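Local coordinates for T CELL surface glycoprotein CD4 (Rattus norvegicus, PDB 1CID) that serves as a T-cell surface co-receptor, thought to engage class II MHC through its N-terminal domains, the fragment here being its third and fourth, immunoglobulin-like domains, at residues L131-E136 and K147-Q152; V158-L163 and K170-I175. One frame throughout, in Å; residues are numbered along the deposited sequence.

How the interactions relate
Both contacts lie in the second of the two domains, the immunoglobulin C2-set domain. Running from the N terminus, the chain first leaves 131-136, makes the edge strand 140-144 and returns through 147-152, where interaction 1 closes that loop across the interior between the two sheets. After a short loop the chain enters 158-163, turns, and comes back as 170-175, so interaction 2 closes a hairpin within one sheet. The two loops follow in series and neither crosses nor encloses the other. They nevertheless adjoin, because 129-135 and 158-165 are neighbours in the same sheet: Glu136 N probably bonds to Val158 O, and Lys134 O probably accepts from Gln160 N.

Interaction 1 (L131-E136 and K147-Q152); sequences LILKQE and KVIQVQ
Ile149 directs CG1 between its own backbone N and carbonyl carbon (chi1 56°), and from there an extended chi2 of -172° carries CD1 across to Leu131 and Leu133. Ile149 CD1 meets the Leu131 side chain at its base, 3.5 Å from Leu131 CB, and also lies against the peptide between Leu131 and Ile132. On its other flank Ile149 CD1 is 4.1 Å from both CB and CG of Leu133, whose side chain slides past that of Ile149 in the opposite direction. Leu131 replies with its own tip: Leu131 CD1 passes alongside Ile149 CG1, 3.9 Å away, and ends 3.5 Å from Lys147 O, over the peptide that precedes Val148. Farther along, Leu133 CD1 touches Val151 CG2 at 4.0 Å, the branch of the valine that stands beside its backbone N.

The strand axes come as near as 7.4 Å and run in nearly the same direction, 20° apart, yet the contact is made by apolar side chains and not by backbone bonds. Branched aliphatic residues suit this place: they fill a buried interior without bringing polar groups that would need partners. Ile132, between Leu131 and Leu133, and Gln150, between Ile149 and Val151, point away from the opposite strand. Leu131 and Leu133 also rest on Cys161, and Leu131 on Cys119, so this packing flanks the disulfide, while Val142 of strand 140-144 covers Ile149 and Val151. Such face-to-face packing, with strand 129-135 in one sheet and strand 148-152 in the other, is typical of the hydrophobic core of the immunoglobulin beta sandwich.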
ATOM      1  N   LEU A 131      16.252   4.032  -0.551  1.00 22.86           N
ATOM      2  CA  LEU A 131      16.189   2.595  -0.775  1.00 20.89           C
ATOM      3  C   LEU A 131      17.618   2.039  -0.547  1.00 20.90           C
ATOM      4  O   LEU A 131      18.644   2.683  -0.852  1.00 20.83           O
ATOM      5  CB  LEU A 131      15.733   2.409  -2.193  1.00 20.71           C
ATOM      6  CG  LEU A 131      14.350   1.995  -2.676  1.00 17.50           C
ATOM      7  CD1 LEU A 131      14.454   1.563  -4.130  1.00 17.36           C
ATOM      8  CD2 LEU A 131      13.754   0.914  -1.796  1.00 12.28           C
ATOM      9  N   ILE A 132      17.587   0.857   0.010  1.00 18.51           N
ATOM     10  CA  ILE A 132      18.801   0.197   0.441  1.00 17.97           C
ATOM     11  C   ILE A 132      18.782  -1.270   0.099  1.00 18.29           C
ATOM     12  O   ILE A 132      17.837  -1.957   0.491  1.00 19.01           O
ATOM     13  CB  ILE A 132      18.778   0.440   2.000  1.00 17.23           C
ATOM     14  CG1 ILE A 132      18.864   1.955   2.360  1.00 14.13           C
ATOM     15  CG2 ILE A 132      19.844  -0.339   2.785  1.00 16.21           C
ATOM     16  CD1 ILE A 132      18.179   2.030   3.787  1.00 15.47           C
ATOM     17  N   LEU A 133      19.816  -1.727  -0.543  1.00 18.83           N
ATOM     18  CA  LEU A 133      20.062  -3.131  -0.910  1.00 18.36           C
ATOM     19  C   LEU A 133      21.273  -3.495  -0.029  1.00 21.17           C
ATOM     20  O   LEU A 133      22.276  -2.806  -0.063  1.00 22.26           O
ATOM     21  CB  LEU A 133      20.233  -3.297  -2.406  1.00 11.24           C
ATOM     22  CG  LEU A 133      19.083  -3.854  -3.230  1.00  7.92           C
ATOM     23  CD1 LEU A 133      19.487  -3.890  -4.637  1.00  7.28           C
ATOM     24  CD2 LEU A 133      18.695  -5.242  -2.753  1.00  3.31           C
ATOM     25  N   LYS A 134      21.225  -4.429   0.854  1.00 23.02           N
ATOM     26  CA  LYS A 134      22.097  -4.975   1.826  1.00 24.11           C
ATOM     27  C   LYS A 134      22.167  -6.505   1.699  1.00 29.09           C
ATOM     28  O   LYS A 134      21.302  -7.140   1.080  1.00 31.25           O
ATOM     29  CB  LYS A 134      21.401  -4.963   3.145  1.00 21.22           C
ATOM     30  CG  LYS A 134      21.816  -4.008   4.234  1.00 16.80           C
ATOM     31  CD  LYS A 134      21.386  -5.004   5.305  1.00 15.51           C
ATOM     32  CE  LYS A 134      20.895  -4.270   6.458  1.00 22.19           C
ATOM     33  NZ  LYS A 134      21.537  -3.036   7.010  1.00 23.96           N
ATOM     34  N   GLN A 135      23.187  -7.049   2.352  1.00 32.90           N
ATOM     35  CA  GLN A 135      23.315  -8.541   2.295  1.00 34.64           C
ATOM     36  C   GLN A 135      22.528  -8.972   3.521  1.00 34.45           C
ATOM     37  O   GLN A 135      22.656  -8.169   4.462  1.00 32.51           O
ATOM     38  CB  GLN A 135      24.745  -9.024   2.283  1.00 36.54           C
ATOM     39  CG  GLN A 135      25.058  -9.918   1.096  1.00 39.94           C
ATOM     40  CD  GLN A 135      26.476  -9.717   0.665  1.00 42.30           C
ATOM     41  OE1 GLN A 135      27.073  -8.664   0.948  1.00 45.77           O
ATOM     42  NE2 GLN A 135      26.945 -10.766   0.008  1.00 45.02           N
ATOM     43  N   GLU A 136      21.817 -10.062   3.560  1.00 36.54           N
ATOM     44  CA  GLU A 136      21.042 -10.375   4.711  1.00 40.33           C
ATOM     45  C   GLU A 136      21.487  -9.768   6.030  1.00 43.41           C
ATOM     46  O   GLU A 136      20.554  -9.024   6.507  1.00 47.91           O
ATOM     47  CB  GLU A 136      20.861 -11.816   5.119  1.00 42.10           C
ATOM     48  CG  GLU A 136      19.522 -11.958   5.906  1.00 47.61           C
ATOM     49  CD  GLU A 136      19.108 -13.396   5.984  1.00 51.05           C
ATOM     50  OE1 GLU A 136      19.755 -14.223   5.341  1.00 53.52           O
ATOM     51  OE2 GLU A 136      18.132 -13.638   6.731  1.00 51.85           O
ATOM     52  N   LYS A 147      13.965   5.739  -6.365  1.00 39.76           N
ATOM     53  CA  LYS A 147      12.839   4.797  -6.284  1.00 38.43           C
ATOM     54  C   LYS A 147      13.177   3.485  -6.946  1.00 37.74           C
ATOM     55  O   LYS A 147      12.385   2.520  -6.837  1.00 37.55           O
ATOM     56  CB  LYS A 147      11.575   5.443  -6.816  1.00 42.11           C
ATOM     57  CG  LYS A 147      10.616   6.195  -5.882  1.00 43.65           C
ATOM     58  CD  LYS A 147       9.268   6.591  -6.515  1.00 41.26           C
ATOM     59  CE  LYS A 147       8.328   6.911  -5.344  1.00 43.22           C
ATOM     60  NZ  LYS A 147       6.926   6.835  -5.845  1.00 42.67           N
ATOM     61  N   VAL A 148      14.319   3.450  -7.597  1.00 36.65           N
ATOM     62  CA  VAL A 148      14.735   2.135  -8.072  1.00 36.39           C
ATOM     63  C   VAL A 148      16.263   2.072  -7.963  1.00 36.29           C
ATOM     64  O   VAL A 148      16.927   2.857  -8.663  1.00 38.06           O
ATOM     65  CB  VAL A 148      14.061   1.828  -9.364  1.00 36.14           C
ATOM     66  CG1 VAL A 148      14.506   2.700 -10.494  1.00 39.04           C
ATOM     67  CG2 VAL A 148      14.407   0.386  -9.733  1.00 39.29           C
ATOM     68  N   ILE A 149      16.762   1.209  -7.065  1.00 34.65           N
ATOM     69  CA  ILE A 149      18.209   1.033  -6.997  1.00 33.59           C
ATOM     70  C   ILE A 149      18.549  -0.326  -7.593  1.00 35.72           C
ATOM     71  O   ILE A 149      17.647  -1.135  -7.527  1.00 37.33           O
ATOM     72  CB  ILE A 149      18.740   1.142  -5.576  1.00 29.72           C
ATOM     73  CG1 ILE A 149      17.978   0.101  -4.765  1.00 28.26           C
ATOM     74  CG2 ILE A 149      18.500   2.632  -5.341  1.00 28.42           C
ATOM     75  CD1 ILE A 149      18.222   0.183  -3.243  1.00 32.27           C
ATOM     76  N   GLN A 150      19.761  -0.458  -8.038  1.00 38.61           N
ATOM     77  CA  GLN A 150      20.200  -1.687  -8.731  1.00 42.16           C
ATOM     78  C   GLN A 150      21.528  -2.146  -8.183  1.00 43.19           C
ATOM     79  O   GLN A 150      22.196  -1.237  -7.683  1.00 44.66           O
ATOM     80  CB  GLN A 150      20.192  -1.310 -10.215  1.00 43.95           C
ATOM     81  CG  GLN A 150      20.299  -2.352 -11.285  1.00 51.45           C
ATOM     82  CD  GLN A 150      21.675  -2.264 -11.929  1.00 58.97           C
ATOM     83  OE1 GLN A 150      22.665  -2.666 -11.257  1.00 63.10           O
ATOM     84  NE2 GLN A 150      21.761  -1.709 -13.153  1.00 60.32           N
ATOM     85  N   VAL A 151      21.894  -3.409  -8.219  1.00 44.06           N
ATOM     86  CA  VAL A 151      23.175  -3.926  -7.748  1.00 43.69           C
ATOM     87  C   VAL A 151      23.685  -4.928  -8.818  1.00 44.93           C
ATOM     88  O   VAL A 151      23.081  -5.888  -9.258  1.00 44.43           O
ATOM     89  CB  VAL A 151      23.338  -4.549  -6.359  1.00 42.64           C
ATOM     90  CG1 VAL A 151      24.540  -5.464  -6.067  1.00 40.79           C
ATOM     91  CG2 VAL A 151      23.381  -3.450  -5.289  1.00 43.82           C
ATOM     92  N   GLN A 152      24.916  -4.541  -9.111  1.00 47.78           N
ATOM     93  CA  GLN A 152      25.750  -5.268 -10.071  1.00 49.23           C
ATOM     94  C   GLN A 152      26.435  -6.470  -9.394  1.00 47.37           C
ATOM     95  O   GLN A 152      27.076  -6.497  -8.306  1.00 45.64           O
ATOM     96  CB  GLN A 152      26.655  -4.291 -10.810  1.00 55.81           C
ATOM     97  CG  GLN A 152      26.185  -4.200 -12.255  1.00 64.43           C
ATOM     98  CD  GLN A 152      25.873  -5.434 -13.095  1.00 68.71           C
ATOM     99  OE1 GLN A 152      26.720  -6.334 -13.295  1.00 70.99           O
ATOM    100  NE2 GLN A 152      24.642  -5.576 -13.660  1.00 69.45           N
TER

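Interaction 2 (V158-L163 and K170-I175); sequences VWQCLL and KMDSKI
Gln160 and Lys174 face each other as a non-hydrogen-bonded pair in the antiparallel hairpin of strands 158-165 and 168-176, at the edge of an immunoglobulin sheet. Lys174 CB lies 3.8 Å from Trp159 O and brushes Val158 CG1. Beyond CG the chain bends (chi2 -81°), bringing Lys174 CD within touch of both partners, 4.0 Å from Val158 CG1 and 3.9 Å from Gln160 CB. Lys174 CE lies beside the end of the Gln160 side chain, and NZ leaves the pair for a salt bridge with Glu136. Lysine fits this outer face because its long methylene arm can pack while its charge stays at the surface. Leu162 CD2 and Asp172 CB touch on the same face.

The opposite face turns mostly inward and carries Trp159, Cys161, Leu163, Met171, Ser173 and Ile175. Here Trp159 CB packs 4.0 Å from Ile175 CG2, and the indole runs on, away from the partner strand, to donate NE1 to Glu155 O. Cys161 is fixed by its disulfide to Cys119. Ser173, small and polar at the sheet's edge, bonds through OG to Ser8 OG.

Paired backbone bonds join Trp159 and Ile175, one of them weak. Ser173 N donates to Cys161 O, the return bond being modelled doubtfully short, and Leu163 N to Met171 O. Near the turn, Lys170 and Met171 both face Leu163 in a classic beta bulge: Leu163 O accepts from Lys170 N at 2.6 Å and, on a lone pair, from Met171 N at 3.2 Å.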
ATOM      1  N   VAL A 158      21.347 -14.070   0.857  1.00 30.14           N
ATOM      2  CA  VAL A 158      20.032 -13.492   1.091  1.00 26.44           C
ATOM      3  C   VAL A 158      20.297 -12.032   0.932  1.00 26.44           C
ATOM      4  O   VAL A 158      21.082 -11.644   1.797  1.00 24.49           O
ATOM      5  CB  VAL A 158      19.596 -13.883   2.498  1.00 25.93           C
ATOM      6  CG1 VAL A 158      18.357 -13.135   2.893  1.00 30.28           C
ATOM      7  CG2 VAL A 158      19.244 -15.358   2.652  1.00 26.64           C
ATOM      8  N   TRP A 159      19.692 -11.382  -0.006  1.00 27.08           N
ATOM      9  CA  TRP A 159      19.923  -9.911   0.035  1.00 26.47           C
ATOM     10  C   TRP A 159      18.739  -9.281   0.773  1.00 24.07           C
ATOM     11  O   TRP A 159      17.714  -9.971   0.770  1.00 24.61           O
ATOM     12  CB  TRP A 159      19.979  -9.361  -1.347  1.00 28.79           C
ATOM     13  CG  TRP A 159      21.356  -9.586  -1.824  1.00 33.45           C
ATOM     14  CD1 TRP A 159      21.860 -10.789  -2.186  1.00 34.95           C
ATOM     15  CD2 TRP A 159      22.393  -8.609  -1.986  1.00 36.26           C
ATOM     16  NE1 TRP A 159      23.171 -10.597  -2.570  1.00 37.14           N
ATOM     17  CE2 TRP A 159      23.523  -9.298  -2.489  1.00 36.74           C
ATOM     18  CE3 TRP A 159      22.500  -7.247  -1.796  1.00 36.56           C
ATOM     19  CZ2 TRP A 159      24.700  -8.686  -2.846  1.00 37.82           C
ATOM     20  CZ3 TRP A 159      23.709  -6.644  -2.125  1.00 39.43           C
ATOM     21  CH2 TRP A 159      24.806  -7.316  -2.624  1.00 38.37           C
ATOM     22  N   GLN A 160      18.792  -8.102   1.272  1.00 20.67           N
ATOM     23  CA  GLN A 160      17.476  -7.678   1.838  1.00 20.84           C
ATOM     24  C   GLN A 160      17.142  -6.381   1.166  1.00 21.79           C
ATOM     25  O   GLN A 160      18.138  -5.766   0.701  1.00 23.16           O
ATOM     26  CB  GLN A 160      17.726  -7.806   3.294  1.00 19.27           C
ATOM     27  CG  GLN A 160      16.691  -6.993   4.020  1.00 22.55           C
ATOM     28  CD  GLN A 160      16.968  -7.078   5.501  1.00 25.43           C
ATOM     29  OE1 GLN A 160      18.037  -6.862   6.061  1.00 30.19           O
ATOM     30  NE2 GLN A 160      15.939  -7.417   6.255  1.00 27.66           N
ATOM     31  N   CYS A 161      15.905  -5.921   0.980  1.00 21.61           N
ATOM     32  CA  CYS A 161      15.782  -4.552   0.386  1.00 21.58           C
ATOM     33  C   CYS A 161      15.023  -3.686   1.393  1.00 20.98           C
ATOM     34  O   CYS A 161      14.003  -4.159   1.963  1.00 23.89           O
ATOM     35  CB  CYS A 161      15.304  -4.498  -1.055  1.00 21.97           C
ATOM     36  SG  CYS A 161      15.017  -2.731  -1.486  1.00 27.17           S
ATOM     37  N   LEU A 162      15.465  -2.478   1.731  1.00 21.95           N
ATOM     38  CA  LEU A 162      14.662  -1.732   2.732  1.00 21.88           C
ATOM     39  C   LEU A 162      14.338  -0.337   2.236  1.00 21.18           C
ATOM     40  O   LEU A 162      15.170   0.160   1.483  1.00 21.12           O
ATOM     41  CB  LEU A 162      15.458  -1.614   3.943  1.00 23.82           C
ATOM     42  CG  LEU A 162      16.606  -2.295   4.563  1.00 24.57           C
ATOM     43  CD1 LEU A 162      16.774  -1.564   5.917  1.00 24.98           C
ATOM     44  CD2 LEU A 162      16.285  -3.693   4.997  1.00 26.30           C
ATOM     45  N   LEU A 163      13.236   0.162   2.733  1.00 22.61           N
ATOM     46  CA  LEU A 163      12.662   1.511   2.524  1.00 23.10           C
ATOM     47  C   LEU A 163      12.730   2.156   3.944  1.00 25.01           C
ATOM     48  O   LEU A 163      12.136   1.619   4.913  1.00 25.50           O
ATOM     49  CB  LEU A 163      11.266   1.653   2.039  1.00 22.73           C
ATOM     50  CG  LEU A 163      10.344   2.698   1.486  1.00 20.88           C
ATOM     51  CD1 LEU A 163       9.470   3.262   2.560  1.00 19.17           C
ATOM     52  CD2 LEU A 163      11.064   3.888   0.856  1.00 22.00           C
ATOM     53  N   LYS A 170      10.597   1.797   7.038  1.00 29.33           N
ATOM     54  CA  LYS A 170       9.184   1.602   6.800  1.00 24.92           C
ATOM     55  C   LYS A 170       8.898   0.201   6.463  1.00 23.20           C
ATOM     56  O   LYS A 170       7.847  -0.370   6.763  1.00 25.83           O
ATOM     57  CB  LYS A 170       8.850   2.538   5.667  1.00 26.33           C
ATOM     58  CG  LYS A 170       9.161   3.991   6.021  1.00 32.65           C
ATOM     59  CD  LYS A 170       8.350   4.514   7.219  1.00 37.97           C
ATOM     60  CE  LYS A 170       8.411   6.023   7.395  1.00 42.53           C
ATOM     61  NZ  LYS A 170       7.934   6.523   8.738  1.00 43.69           N
ATOM     62  N   MET A 171       9.785  -0.427   5.729  1.00 22.56           N
ATOM     63  CA  MET A 171       9.628  -1.859   5.314  1.00 20.63           C
ATOM     64  C   MET A 171      10.910  -2.425   4.678  1.00 20.60           C
ATOM     65  O   MET A 171      11.789  -1.583   4.401  1.00 19.26           O
ATOM     66  CB  MET A 171       8.507  -2.141   4.352  1.00 19.13           C
ATOM     67  CG  MET A 171       8.681  -1.266   3.137  1.00 14.94           C
ATOM     68  SD  MET A 171       7.754  -2.209   1.842  1.00 20.39           S
ATOM     69  CE  MET A 171       7.940  -0.842   0.709  1.00 15.94           C
ATOM     70  N   ASP A 172      10.809  -3.737   4.529  1.00 21.06           N
ATOM     71  CA  ASP A 172      11.880  -4.543   3.927  1.00 22.53           C
ATOM     72  C   ASP A 172      11.325  -5.778   3.206  1.00 20.75           C
ATOM     73  O   ASP A 172      10.251  -6.248   3.452  1.00 22.84           O
ATOM     74  CB  ASP A 172      12.904  -5.083   4.898  1.00 25.27           C
ATOM     75  CG  ASP A 172      12.443  -6.162   5.846  1.00 27.81           C
ATOM     76  OD1 ASP A 172      11.969  -5.948   7.009  1.00 33.15           O
ATOM     77  OD2 ASP A 172      12.639  -7.312   5.388  1.00 29.02           O
ATOM     78  N   SER A 173      12.124  -6.365   2.394  1.00 20.59           N
ATOM     79  CA  SER A 173      11.811  -7.558   1.641  1.00 22.96           C
ATOM     80  C   SER A 173      13.106  -8.306   1.264  1.00 24.83           C
ATOM     81  O   SER A 173      14.104  -7.615   0.901  1.00 25.78           O
ATOM     82  CB  SER A 173      11.138  -6.861   0.481  1.00 25.86           C
ATOM     83  OG  SER A 173      10.384  -7.858  -0.171  1.00 32.71           O
ATOM     84  N   LYS A 174      13.150  -9.644   1.370  1.00 23.44           N
ATOM     85  CA  LYS A 174      14.239 -10.497   1.076  1.00 22.46           C
ATOM     86  C   LYS A 174      13.944 -11.369  -0.157  1.00 23.53           C
ATOM     87  O   LYS A 174      12.852 -11.808  -0.477  1.00 22.15           O
ATOM     88  CB  LYS A 174      14.529 -11.652   2.008  1.00 26.55           C
ATOM     89  CG  LYS A 174      14.247 -11.508   3.487  1.00 29.00           C
ATOM     90  CD  LYS A 174      15.369 -10.760   4.147  1.00 28.75           C
ATOM     91  CE  LYS A 174      15.212 -10.928   5.643  1.00 32.07           C
ATOM     92  NZ  LYS A 174      15.403 -12.384   5.903  1.00 39.42           N
ATOM     93  N   ILE A 175      15.092 -11.636  -0.705  1.00 26.06           N
ATOM     94  CA  ILE A 175      15.406 -12.451  -1.850  1.00 25.56           C
ATOM     95  C   ILE A 175      16.761 -13.192  -1.639  1.00 26.88           C
ATOM     96  O   ILE A 175      17.822 -12.739  -1.110  1.00 25.95           O
ATOM     97  CB  ILE A 175      15.393 -11.496  -3.072  1.00 24.07           C
ATOM     98  CG1 ILE A 175      15.409 -12.484  -4.287  1.00 24.77           C
ATOM     99  CG2 ILE A 175      16.506 -10.426  -3.055  1.00 21.79           C
ATOM    100  CD1 ILE A 175      15.190 -11.680  -5.610  1.00 25.62           C
TER